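Local coordinates for 6-phosphogluconolactonase (Trypanosoma cruzi, PDB 6VYE), which probably hydrolyses 6-phosphogluconolactone to 6-phosphogluconate, the second step of the pentose phosphate pathway, at residues 23-28 against 56-61; 62-67 against 104-109. All blocks are in the same frame, centred on the assembly; numbering follows the deposited sequence.

Contact 1. Residues 23-28 against 56-61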
loop_
_atom_site.group_PDB
_atom_site.type_symbol
_atom_site.label_atom_id
_atom_site.label_comp_id
_atom_site.label_asym_id
_atom_site.label_seq_id
_atom_site.Cartn_x
_atom_site.Cartn_y
_atom_site.Cartn_z
ATOM N N GLU A 23 5.427 -18.491 -0.706
ATOM C CA GLU A 23 6.208 -18.220 0.532
ATOM C C GLU A 23 6.203 -16.705 0.832
ATOM O O GLU A 23 6.609 -16.333 1.933
ATOM C CB GLU A 23 7.613 -18.782 0.298
ATOM C CG GLU A 23 8.511 -18.922 1.530
ATOM C CD GLU A 23 9.987 -19.151 1.184
ATOM O OE1 GLU A 23 10.877 -18.689 1.961
ATOM O OE2 GLU A 23 10.256 -19.774 0.116
ATOM N N LEU A 24 5.764 -15.853 -0.102
ATOM C CA LEU A 24 5.819 -14.378 0.057
ATOM C C LEU A 24 4.906 -13.947 1.214
ATOM O O LEU A 24 5.406 -13.140 2.042
ATOM C CB LEU A 24 5.459 -13.637 -1.243
ATOM C CG LEU A 24 6.645 -13.364 -2.170
ATOM C CD1 LEU A 24 6.960 -14.588 -2.992
ATOM C CD2 LEU A 24 6.398 -12.175 -3.074
ATOM N N SER A 25 3.662 -14.451 1.300
ATOM C CA SER A 25 2.714 -14.037 2.375
ATOM C C SER A 25 3.331 -14.347 3.737
ATOM O O SER A 25 3.194 -13.503 4.631
ATOM C CB SER A 25 1.310 -14.600 2.250
ATOM O OG SER A 25 1.307 -15.953 1.830
ATOM N N GLY A 26 4.000 -15.498 3.864
ATOM C CA GLY A 26 4.678 -15.952 5.093
ATOM C C GLY A 26 5.764 -14.983 5.510
ATOM O O GLY A 26 5.827 -14.639 6.707
ATOM N N VAL A 27 6.614 -14.557 4.582
ATOM C CA VAL A 27 7.692 -13.557 4.857
ATOM C C VAL A 27 7.084 -12.184 5.192
ATOM O O VAL A 27 7.624 -11.512 6.057
ATOM C CB VAL A 27 8.686 -13.468 3.683
ATOM C CG1 VAL A 27 9.721 -12.385 3.924
ATOM C CG2 VAL A 27 9.370 -14.815 3.440
ATOM N N ALA A 28 6.002 -11.781 4.542
ATOM C CA ALA A 28 5.372 -10.462 4.741
ATOM C C ALA A 28 4.762 -10.416 6.140
ATOM O O ALA A 28 4.977 -9.443 6.877
ATOM C CB ALA A 28 4.330 -10.209 3.685
ATOM N N PRO A 56 -1.632 -10.157 -0.936
ATOM C CA PRO A 56 -2.177 -9.566 0.283
ATOM C C PRO A 56 -3.305 -10.396 0.919
ATOM O O PRO A 56 -3.233 -10.603 2.076
ATOM C CB PRO A 56 -2.695 -8.219 -0.208
ATOM C CG PRO A 56 -1.698 -7.847 -1.277
ATOM C CD PRO A 56 -1.393 -9.150 -1.987
ATOM N N LYS A 57 -4.285 -10.864 0.134
ATOM C CA LYS A 57 -5.465 -11.632 0.632
ATOM C C LYS A 57 -4.975 -12.847 1.416
ATOM O O LYS A 57 -5.558 -13.172 2.477
ATOM C CB LYS A 57 -6.381 -12.040 -0.522
ATOM C CG LYS A 57 -7.684 -12.736 -0.150
ATOM C CD LYS A 57 -8.329 -13.364 -1.393
ATOM C CE LYS A 57 -9.262 -14.522 -1.105
ATOM N NZ LYS A 57 -9.404 -15.420 -2.281
ATOM N N MET A 58 -3.888 -13.446 0.963
ATOM C CA MET A 58 -3.305 -14.616 1.657
ATOM C C MET A 58 -2.562 -14.165 2.909
ATOM O O MET A 58 -2.623 -14.900 3.884
ATOM C CB MET A 58 -2.362 -15.383 0.733
ATOM C CG MET A 58 -3.132 -16.151 -0.306
ATOM S SD MET A 58 -2.023 -16.672 -1.591
ATOM C CE MET A 58 -1.132 -17.923 -0.665
ATOM N N LEU A 59 -1.835 -13.041 2.848
ATOM C CA LEU A 59 -1.160 -12.446 4.022
ATOM C C LEU A 59 -2.220 -12.172 5.105
ATOM O O LEU A 59 -1.987 -12.533 6.233
ATOM C CB LEU A 59 -0.386 -11.202 3.561
ATOM C CG LEU A 59 0.040 -10.200 4.630
ATOM C CD1 LEU A 59 0.881 -10.854 5.693
ATOM C CD2 LEU A 59 0.792 -9.030 4.021
ATOM N N TYR A 60 -3.371 -11.625 4.748
ATOM C CA TYR A 60 -4.416 -11.221 5.722
ATOM C C TYR A 60 -5.089 -12.452 6.326
ATOM O O TYR A 60 -5.418 -12.392 7.550
ATOM C CB TYR A 60 -5.439 -10.256 5.124
ATOM C CG TYR A 60 -4.863 -9.052 4.442
ATOM C CD1 TYR A 60 -3.608 -8.574 4.744
ATOM C CD2 TYR A 60 -5.610 -8.384 3.478
ATOM C CE1 TYR A 60 -3.100 -7.449 4.109
ATOM C CE2 TYR A 60 -5.096 -7.303 2.793
ATOM C CZ TYR A 60 -3.839 -6.829 3.112
ATOM O OH TYR A 60 -3.375 -5.752 2.424
ATOM N N SER A 61 -5.237 -13.534 5.544
ATOM C CA SER A 61 -5.785 -14.827 6.024
ATOM C C SER A 61 -4.764 -15.467 6.959
ATOM O O SER A 61 -5.171 -16.059 7.953
ATOM C CB SER A 61 -6.109 -15.766 4.899
ATOM O OG SER A 61 -6.877 -15.066 3.940
#
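Ser-25 packs against the backbone of Leu-59, their CA atoms 4.5 Å apart, where the first turn of helix 24-38 lies against the middle of helix 54-66. The CA-CB bond of Ser-25 points toward the other helix, and CB lies 3.6 Å from the N of Leu-59 and 4.0 Å from its CB. With chi1 at 40°, the hydroxyl sits between the backbone N and the carbonyl carbon of its own residue, which places Ser-25 OG beside Met-58, 3.9 Å from its CB. The thioether chain of Met-58 bends at chi3 (71°) and brings its CE to the same hydroxyl oxygen in van der Waals contact; Met-58, exposed to solvent, forms the outer margin of the contact. Leu-59 works on the other flank. Its CG stands anti to the backbone N (chi1 162°), which carries the forked end across to helix 24-38: CD2 rests 3.7 Å from Ala-28 CB, while CD1 lies 3.7 Å from the carbonyl O of Ser-25. The leucine thus spans Ser-25 and Ala-28, three residues apart on the same side of their helix. The interface is held by van der Waals contact, with small residues on one helix taking the larger side chains of the other. Leu-24 and Ala-28 also touch Ile-260 of strand 256-262, and Tyr-60, on another side of its helix, packs on Met-98 and Leu-103 of helix 95-104. The short axes approach to 8.6 Å and cross at -55°. Neighbouring helices packed beside a mostly parallel sheet are in keeping with the Rossmann-like alpha/beta fold to which the glucosamine-6-phosphate isomerase/6-phosphogluconolactonase family is assigned.

Contact 2. Residues 62-67 against 104-109. Unlike the reference sequence in segment 104-109: Arg-105 (reference His).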
loop_
_atom_site.group_PDB
_atom_site.type_symbol
_atom_site.label_atom_id
_atom_site.label_comp_id
_atom_site.label_asym_id
_atom_site.label_seq_id
_atom_site.Cartn_x
_atom_site.Cartn_y
_atom_site.Cartn_z
ATOM N N LEU A 62 -3.491 -15.374 6.614
ATOM C CA LEU A 62 -2.399 -15.861 7.480
ATOM C C LEU A 62 -2.423 -15.113 8.826
ATOM O O LEU A 62 -2.408 -15.808 9.847
ATOM C CB LEU A 62 -1.086 -15.706 6.714
ATOM C CG LEU A 62 0.163 -16.267 7.380
ATOM C CD1 LEU A 62 -0.054 -17.698 7.900
ATOM C CD2 LEU A 62 1.317 -16.225 6.396
ATOM N N LEU A 63 -2.526 -13.772 8.838
ATOM C CA LEU A 63 -2.605 -12.949 10.079
ATOM C C LEU A 63 -3.799 -13.414 10.920
ATOM O O LEU A 63 -3.666 -13.487 12.170
ATOM C CB LEU A 63 -2.718 -11.452 9.735
ATOM C CG LEU A 63 -1.440 -10.799 9.210
ATOM C CD1 LEU A 63 -1.702 -9.443 8.567
ATOM C CD2 LEU A 63 -0.416 -10.649 10.307
ATOM N N HIS A 64 -4.926 -13.705 10.258
ATOM C CA HIS A 64 -6.199 -14.095 10.907
ATOM C C HIS A 64 -6.045 -15.467 11.570
ATOM O O HIS A 64 -6.526 -15.621 12.693
ATOM C CB HIS A 64 -7.359 -14.131 9.906
ATOM C CG HIS A 64 -8.665 -14.427 10.558
ATOM N ND1 HIS A 64 -9.225 -15.691 10.569
ATOM C CD2 HIS A 64 -9.508 -13.630 11.252
ATOM C CE1 HIS A 64 -10.373 -15.649 11.228
ATOM N NE2 HIS A 64 -10.567 -14.405 11.663
ATOM N N GLU A 65 -5.403 -16.418 10.899
ATOM C CA GLU A 65 -5.249 -17.806 11.399
ATOM C C GLU A 65 -4.165 -17.846 12.491
ATOM O O GLU A 65 -4.326 -18.626 13.427
ATOM C CB GLU A 65 -4.884 -18.809 10.291
ATOM C CG GLU A 65 -5.668 -18.720 8.979
ATOM C CD GLU A 65 -7.180 -18.485 8.992
ATOM O OE1 GLU A 65 -7.718 -18.054 7.908
ATOM O OE2 GLU A 65 -7.830 -18.723 10.061
ATOM N N GLU A 66 -3.089 -17.065 12.391
ATOM C CA GLU A 66 -1.916 -17.252 13.284
ATOM C C GLU A 66 -1.708 -16.097 14.265
ATOM O O GLU A 66 -0.946 -16.298 15.206
ATOM C CB GLU A 66 -0.664 -17.474 12.449
ATOM C CG GLU A 66 -0.688 -18.852 11.812
ATOM C CD GLU A 66 0.503 -19.187 10.958
ATOM O OE1 GLU A 66 0.470 -20.270 10.324
ATOM O OE2 GLU A 66 1.453 -18.368 10.942
ATOM N N HIS A 67 -2.315 -14.929 14.057
ATOM C CA HIS A 67 -1.995 -13.726 14.874
ATOM C C HIS A 67 -3.265 -13.004 15.337
ATOM O O HIS A 67 -3.189 -11.813 15.667
ATOM C CB HIS A 67 -0.990 -12.856 14.145
ATOM C CG HIS A 67 0.316 -13.540 13.928
ATOM N ND1 HIS A 67 1.208 -13.787 14.947
ATOM C CD2 HIS A 67 0.888 -14.044 12.810
ATOM C CE1 HIS A 67 2.265 -14.409 14.470
ATOM N NE2 HIS A 67 2.109 -14.550 13.167
ATOM N N LEU A 104 -10.670 -8.680 8.662
ATOM C CA LEU A 104 -11.124 -7.488 9.425
ATOM C C LEU A 104 -12.488 -7.727 10.082
ATOM O O LEU A 104 -12.818 -6.964 10.993
ATOM C CB LEU A 104 -11.128 -6.258 8.523
ATOM C CG LEU A 104 -9.763 -5.869 7.970
ATOM C CD1 LEU A 104 -9.865 -4.577 7.164
ATOM C CD2 LEU A 104 -8.741 -5.691 9.076
ATOM N N ARG A 105 -13.230 -8.752 9.658
ATOM C CA ARG A 105 -14.541 -9.116 10.258
ATOM C C ARG A 105 -14.344 -9.404 11.759
ATOM O O ARG A 105 -15.260 -9.168 12.511
ATOM C CB ARG A 105 -15.170 -10.307 9.517
ATOM C CG ARG A 105 -14.345 -11.587 9.491
ATOM C CD ARG A 105 -14.952 -12.640 8.558
ATOM N NE ARG A 105 -13.983 -13.683 8.202
ATOM C CZ ARG A 105 -13.706 -14.756 8.944
ATOM N NH1 ARG A 105 -14.368 -14.985 10.064
ATOM N NH2 ARG A 105 -12.794 -15.620 8.554
ATOM N N ASP A 106 -13.151 -9.820 12.186
ATOM C CA ASP A 106 -12.863 -10.149 13.603
ATOM C C ASP A 106 -11.989 -9.087 14.301
ATOM O O ASP A 106 -11.468 -9.404 15.380
ATOM C CB ASP A 106 -12.179 -11.505 13.659
ATOM C CG ASP A 106 -13.170 -12.640 13.453
ATOM O OD1 ASP A 106 -12.869 -13.580 12.693
ATOM O OD2 ASP A 106 -14.241 -12.548 14.026
ATOM N N ILE A 107 -11.806 -7.891 13.730
ATOM C CA ILE A 107 -10.988 -6.793 14.334
ATOM C C ILE A 107 -11.923 -5.769 14.968
ATOM O O ILE A 107 -12.939 -5.420 14.394
ATOM C CB ILE A 107 -10.067 -6.156 13.266
ATOM C CG1 ILE A 107 -9.126 -7.205 12.691
ATOM C CG2 ILE A 107 -9.306 -4.939 13.801
ATOM C CD1 ILE A 107 -8.291 -7.943 13.724
ATOM N N PRO A 108 -11.624 -5.248 16.175
ATOM C CA PRO A 108 -12.435 -4.177 16.766
ATOM C C PRO A 108 -12.662 -3.014 15.786
ATOM O O PRO A 108 -11.764 -2.713 14.977
ATOM C CB PRO A 108 -11.618 -3.734 17.977
ATOM C CG PRO A 108 -10.821 -4.976 18.356
ATOM C CD PRO A 108 -10.519 -5.680 17.050
ATOM N N GLU A 109 -13.872 -2.457 15.799
ATOM C CA GLU A 109 -14.392 -1.560 14.730
ATOM C C GLU A 109 -13.561 -0.276 14.683
ATOM O O GLU A 109 -13.291 0.224 13.565
ATOM C CB GLU A 109 -15.884 -1.259 14.898
ATOM C CG GLU A 109 -16.225 -0.432 16.125
ATOM C CD GLU A 109 -17.679 0.011 16.163
ATOM O OE1 GLU A 109 -17.925 1.225 16.232
ATOM O OE2 GLU A 109 -18.561 -0.866 16.054
#
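His-64 NE2 donates to Asp-106 OD1 over 2.7 Å with an N-H...O angle of 164°, a histidine-carboxylate hydrogen bond that joins the last turns of helix 54-66 to the type I turn 104-107 closing helix 95-104. The aspartate oxygen uses its anti lone pair and lies close to the imidazole plane; ring and carboxylate are nearly coplanar, 17° apart. With CG anti to its backbone N, His-64 reaches out from its helix to the turn. The NE2 bond chiefly fixes the ring's rotation, and a long contact between His-64 ND1 and Glu-65 OE2 is a weak addition. Arg-105 (histidine in the reference sequence) lays one guanidinium face toward His-64 NE2, while its NE is bonded to Gln-101 O in the preceding helix. Its charge would probably stabilise the carboxylate: Arg-105 NH1 lies 3.3 Å from Asp-106 OD1, a purely electrostatic pair because the oxygen sits well out of the guanidinium plane. Beneath this surface cluster, Leu-63 and Ile-107 both pack on Leu-71 of helix 68-73. The other terminal nitrogen, Arg-105 NH2, lies 3.6 Å from His-64 CE1.

From the N terminus, strand 14-18 leads into helix 24-38, strand 46-50 follows, then helix 54-66, where contact 1 closes a loop of 27 residues. Contact 2 opens directly afterwards on the same helix and closes 36 residues later, once helix 68-73, strand 77-85 and helix 95-104 have been traversed. The two loops therefore run in series, neither nested nor crossed, with helix 54-66 as their shared element. Their centres are 13 Å apart, and Leu-62 CD2 bridges them by packing 3.6 Å from Gly-26 CA. Together they tie helix 24-38, through helix 54-66, to the turn after helix 95-104.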